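Local coordinates for epoxide hydrolase (Aspergillus niger, PDB 3G02), which probably hydrolyses epoxides to vicinal diols as an alpha/beta-hydrolase, here in a variant evolved in the laboratory for enantioselectivity, at residues 217-222 with 359-364; 226-231 with 237-242. The protein carries 9 engineered substitutions. All coordinates share one frame; numbering follows the deposited sequence. Where two conformers were deposited one is given.

Both interactions involve the chain that follows strand 209-214: interaction 1 packs it against the lead-in to strand 362-369, interaction 2 against helix 233-248. Interaction 2 is nested along the chain within the loop that interaction 1 closes, and their centres are about 13 Å apart. They meet directly where Thr360 CG2 packs on Pro226 CD at 4.1 Å. Trp357 of helix 355-358 joins them further, touching Met219 and Pro222 in interaction 1 and Ile228 and Ile239 in interaction 2. Neither contact reaches the predicted catalytic residues Asp193, Tyr315 and His375; a formic acid molecule beside Cys217 and Asn218 is probably a crystallisation additive.

Interaction 1 (217-222 with 359-364); sequences CNMSAP and ATTGNL. Engineered in segment 217-222: Asn218 (natural residue Ala), Ser220 (natural residue Arg). With FMT (formic acid), chain D.
Met219 lays the end of its side chain against Thr361, with SD 3.7 Å from Thr361 CG2 and the methyl CE at the same 3.7 Å from that carbon. This is packing within an alpha/beta-hydrolase fold: the loop after strand 209-214 is met by the residues that lead into strand 362-369, an outermost strand of the sheet within the chain. CE also reaches Thr360, lying 3.8 Å from its OG1, and the two side chains cross at about a right angle. Thr360 OG1 lies in turn 4.0 Å from Pro222 CB, which extends the contact along the loop. No hydrogen bond spans the two segments; they meet by van der Waals packing, with the Thr360 hydroxyl oxygen among the touching atoms.

The threonine hydroxyls are engaged with other parts of the chain. Thr360 OG1 is bonded to Trp357 O and Thr361 OG1 to Ile358 O, which holds both hydroxyls toward helix 355-358 while the Thr361 methyl faces the methionine; Gln332 NE2 gives Thr360 OG1 a further partner from a loop. Met219 CG sits between its own backbone N and carbonyl carbon (chi1 74°), and a bend at chi3 (-69°) turns CE so that it and SD both lie against Thr361 CG2. Trp357 packs on Met219 and Pro222 as well.

Beyond this packing, Cys217 touches Phe343 and Thr361 touches Phe341, both of strand 340-345, which lies between strands 209-214 and 362-369 in the sheet. Arg200 links the two sides indirectly, giving NH1 to Thr361 O and NE to a bound formic acid molecule. That molecule also takes a backbone bond from Asn218, an engineered residue: Asn218 N donates to its O1 at 2.9 Å with an N-H...O angle of 153°.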
# COMPACT_ATOMS: atom_id res chain seq x y z
N CYS A 217 13.45 3.30 -18.40
CA CYS A 217 12.36 3.87 -19.20
C CYS A 217 11.03 3.27 -18.77
O CYS A 217 10.87 2.05 -18.75
CB CYS A 217 12.60 3.65 -20.70
SG CYS A 217 11.32 4.42 -21.75
N ASN A 218 10.08 4.15 -18.45
CA ASN A 218 8.79 3.79 -17.86
C ASN A 218 7.69 3.51 -18.89
O ASN A 218 6.52 3.32 -18.52
CB ASN A 218 8.36 4.90 -16.89
CG ASN A 218 7.31 4.45 -15.89
OD1 ASN A 218 6.42 5.22 -15.51
ND2 ASN A 218 7.41 3.20 -15.44
N MET A 219 8.06 3.48 -20.16
CA MET A 219 7.10 3.32 -21.26
C MET A 219 6.34 1.99 -21.24
O MET A 219 6.81 0.99 -20.70
CB MET A 219 7.82 3.45 -22.61
CG MET A 219 8.67 2.23 -22.97
SD MET A 219 9.56 2.38 -24.52
CE MET A 219 8.21 2.32 -25.70
N SER A 220 5.15 2.00 -21.85
CA SER A 220 4.43 0.77 -22.16
C SER A 220 4.67 0.41 -23.63
O SER A 220 5.41 1.12 -24.33
CB SER A 220 2.94 0.92 -21.87
OG SER A 220 2.40 2.05 -22.53
N ALA A 221 4.06 -0.68 -24.10
CA ALA A 221 4.23 -1.13 -25.48
C ALA A 221 3.87 -0.03 -26.50
O ALA A 221 2.83 0.61 -26.37
CB ALA A 221 3.40 -2.38 -25.74
N PRO A 222 4.76 0.20 -27.49
CA PRO A 222 4.49 1.21 -28.51
C PRO A 222 3.38 0.77 -29.47
O PRO A 222 3.49 -0.29 -30.10
CB PRO A 222 5.84 1.34 -29.24
CG PRO A 222 6.52 0.04 -29.02
CD PRO A 222 6.05 -0.47 -27.69
N ALA A 359 13.95 3.01 -28.63
CA ALA A 359 14.28 3.77 -29.84
C ALA A 359 13.11 4.59 -30.40
O ALA A 359 13.32 5.60 -31.08
CB ALA A 359 14.83 2.84 -30.91
N THR A 360 11.88 4.17 -30.10
CA THR A 360 10.69 4.89 -30.57
C THR A 360 10.42 6.16 -29.77
O THR A 360 9.56 6.96 -30.13
CB THR A 360 9.41 4.01 -30.52
OG1 THR A 360 9.02 3.79 -29.16
CG2 THR A 360 9.62 2.67 -31.22
N THR A 361 11.16 6.33 -28.67
CA THR A 361 10.89 7.40 -27.71
C THR A 361 11.92 8.54 -27.75
O THR A 361 11.80 9.51 -27.00
CB THR A 361 10.78 6.85 -26.27
OG1 THR A 361 12.09 6.56 -25.77
CG2 THR A 361 9.93 5.60 -26.22
N GLY A 362 12.92 8.40 -28.61
CA GLY A 362 13.94 9.43 -28.73
C GLY A 362 14.96 9.16 -29.81
O GLY A 362 14.98 8.09 -30.43
N ASN A 363 15.82 10.16 -30.04
CA ASN A 363 16.95 10.06 -30.96
C ASN A 363 18.04 9.21 -30.31
O ASN A 363 19.08 9.72 -29.87
CB ASN A 363 17.43 11.47 -31.32
CG ASN A 363 18.65 11.47 -32.23
OD1 ASN A 363 18.86 10.56 -33.04
ND2 ASN A 363 19.47 12.51 -32.10
N LEU A 364 17.79 7.90 -30.25
CA LEU A 364 18.67 6.97 -29.55
C LEU A 364 19.93 6.69 -30.35
O LEU A 364 19.93 5.87 -31.26
CB LEU A 364 17.92 5.66 -29.22
CG LEU A 364 18.65 4.63 -28.36
CD1 LEU A 364 18.78 5.11 -26.92
CD2 LEU A 364 17.93 3.29 -28.41
C FMT D . 11.32 7.80 -18.89
O1 FMT D . 10.99 6.91 -18.11
O2 FMT D . 11.26 7.68 -20.12

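Interaction 2 (226-231 with 237-242); sequences PSIESL and EGIARM
Ile228 and Leu231 pack on Ile239 in a short-range apolar contact between a loop and the helix that follows it, with helix 233-248 turning one isoleucine back onto the residues just before its start. Each branch of Ile239 has its own partner. CG2 meets Ile228 CD1 at 3.7 Å, the two side chains approaching at a slant, whereas CG1 meets Leu231 CD1, also at 3.7 Å, with the side chains roughly perpendicular. Ile239 holds CG1 beside its backbone N (chi1 -60°) and CG2 beside its carbonyl carbon, which spreads the two branches between the two loop residues.

In the alpha/beta-hydrolase fold of epoxide hydrolases a helical cap is inserted between two parallel strands of the sheet. The position of helix 233-248, after strand 209-214 and before strand 340-345, is consistent with its being the first helix of that insertion.

The loop side is shaped by a turn at 227-230. Ser227 O accepts from Ser230 N at 3.1 Å and from Ser230 OG at 2.7 Å, the hydroxyl oxygen tilted 15° from the carbonyl plane. Another backbone bond, Leu231 N to Ile228 O at 3.1 Å, ties together the two residues that touch Ile239. Trp357 packs against both Ile228 and Ile239 and gives its NE1 to Pro226 O.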
# COMPACT_ATOMS: atom_id res chain seq x y z
N PRO A 226 7.58 -1.65 -32.71
CA PRO A 226 7.60 -3.08 -33.06
C PRO A 226 6.84 -3.97 -32.07
O PRO A 226 6.79 -3.68 -30.87
CB PRO A 226 9.09 -3.43 -33.06
CG PRO A 226 9.72 -2.40 -32.20
CD PRO A 226 8.93 -1.15 -32.39
N SER A 227 6.27 -5.05 -32.58
CA SER A 227 5.44 -5.96 -31.80
C SER A 227 6.27 -6.84 -30.86
O SER A 227 7.49 -6.96 -31.02
CB SER A 227 4.64 -6.86 -32.74
OG SER A 227 5.51 -7.70 -33.48
N ILE A 228 5.59 -7.44 -29.88
CA ILE A 228 6.18 -8.44 -28.99
C ILE A 228 6.76 -9.60 -29.79
O ILE A 228 7.82 -10.13 -29.45
CB ILE A 228 5.13 -8.99 -27.98
CG1 ILE A 228 4.46 -7.86 -27.19
CG2 ILE A 228 5.74 -10.05 -27.05
CD1 ILE A 228 5.25 -7.36 -26.01
N GLU A 229 6.05 -9.98 -30.86
CA GLU A 229 6.46 -11.08 -31.74
C GLU A 229 7.81 -10.84 -32.41
O GLU A 229 8.53 -11.78 -32.73
CB GLU A 229 5.41 -11.34 -32.81
CG GLU A 229 4.15 -12.03 -32.31
CD GLU A 229 3.18 -11.10 -31.61
OE1 GLU A 229 3.25 -9.87 -31.85
OE2 GLU A 229 2.34 -11.59 -30.83
N SER A 230 8.14 -9.57 -32.63
CA SER A 230 9.40 -9.19 -33.27
C SER A 230 10.60 -9.24 -32.33
O SER A 230 11.75 -9.13 -32.76
CB SER A 230 9.28 -7.80 -33.90
OG SER A 230 9.37 -6.79 -32.91
N LEU A 231 10.33 -9.39 -31.03
CA LEU A 231 11.39 -9.34 -30.02
C LEU A 231 12.10 -10.68 -29.89
O LEU A 231 11.51 -11.73 -30.10
CB LEU A 231 10.81 -8.92 -28.66
CG LEU A 231 10.05 -7.59 -28.61
CD1 LEU A 231 9.56 -7.34 -27.20
CD2 LEU A 231 10.92 -6.43 -29.10
N GLU A 237 11.52 -12.31 -22.50
CA GLU A 237 11.68 -12.58 -21.07
C GLU A 237 11.62 -11.27 -20.29
O GLU A 237 10.99 -11.21 -19.23
CB GLU A 237 12.98 -13.32 -20.79
CG GLU A 237 12.98 -14.78 -21.22
CD GLU A 237 14.34 -15.45 -21.09
OE1 GLU A 237 15.35 -14.76 -20.81
OE2 GLU A 237 14.40 -16.69 -21.28
N GLY A 238 12.26 -10.24 -20.83
CA GLY A 238 12.25 -8.90 -20.23
C GLY A 238 10.85 -8.33 -20.13
O GLY A 238 10.47 -7.76 -19.10
N ILE A 239 10.07 -8.49 -21.20
CA ILE A 239 8.68 -8.06 -21.20
C ILE A 239 7.85 -8.83 -20.16
O ILE A 239 7.01 -8.25 -19.49
CB ILE A 239 8.04 -8.17 -22.62
CG1 ILE A 239 8.79 -7.28 -23.62
CG2 ILE A 239 6.54 -7.83 -22.59
CD1 ILE A 239 8.94 -5.83 -23.22
N ALA A 240 8.12 -10.13 -20.03
CA ALA A 240 7.47 -10.96 -19.02
C ALA A 240 7.75 -10.45 -17.61
O ALA A 240 6.84 -10.37 -16.78
CB ALA A 240 7.91 -12.41 -19.16
N ARG A 241 9.00 -10.09 -17.34
CA ARG A 241 9.37 -9.52 -16.04
C ARG A 241 8.67 -8.17 -15.82
O ARG A 241 8.20 -7.88 -14.72
CB ARG A 241 10.89 -9.40 -15.89
CG ARG A 241 11.61 -10.75 -15.93
CD ARG A 241 13.07 -10.66 -15.47
NE ARG A 241 13.87 -9.76 -16.30
CZ ARG A 241 14.45 -10.11 -17.45
NH1 ARG A 241 14.32 -11.34 -17.93
NH2 ARG A 241 15.16 -9.21 -18.13
N MET A 242 8.68 -7.33 -16.86
CA MET A 242 8.07 -6.00 -16.79
C MET A 242 6.59 -6.12 -16.43
O MET A 242 6.07 -5.39 -15.58
CB MET A 242 8.21 -5.29 -18.14
CG MET A 242 7.35 -4.05 -18.29
SD MET A 242 7.15 -3.60 -20.01
CE MET A 242 5.91 -4.78 -20.53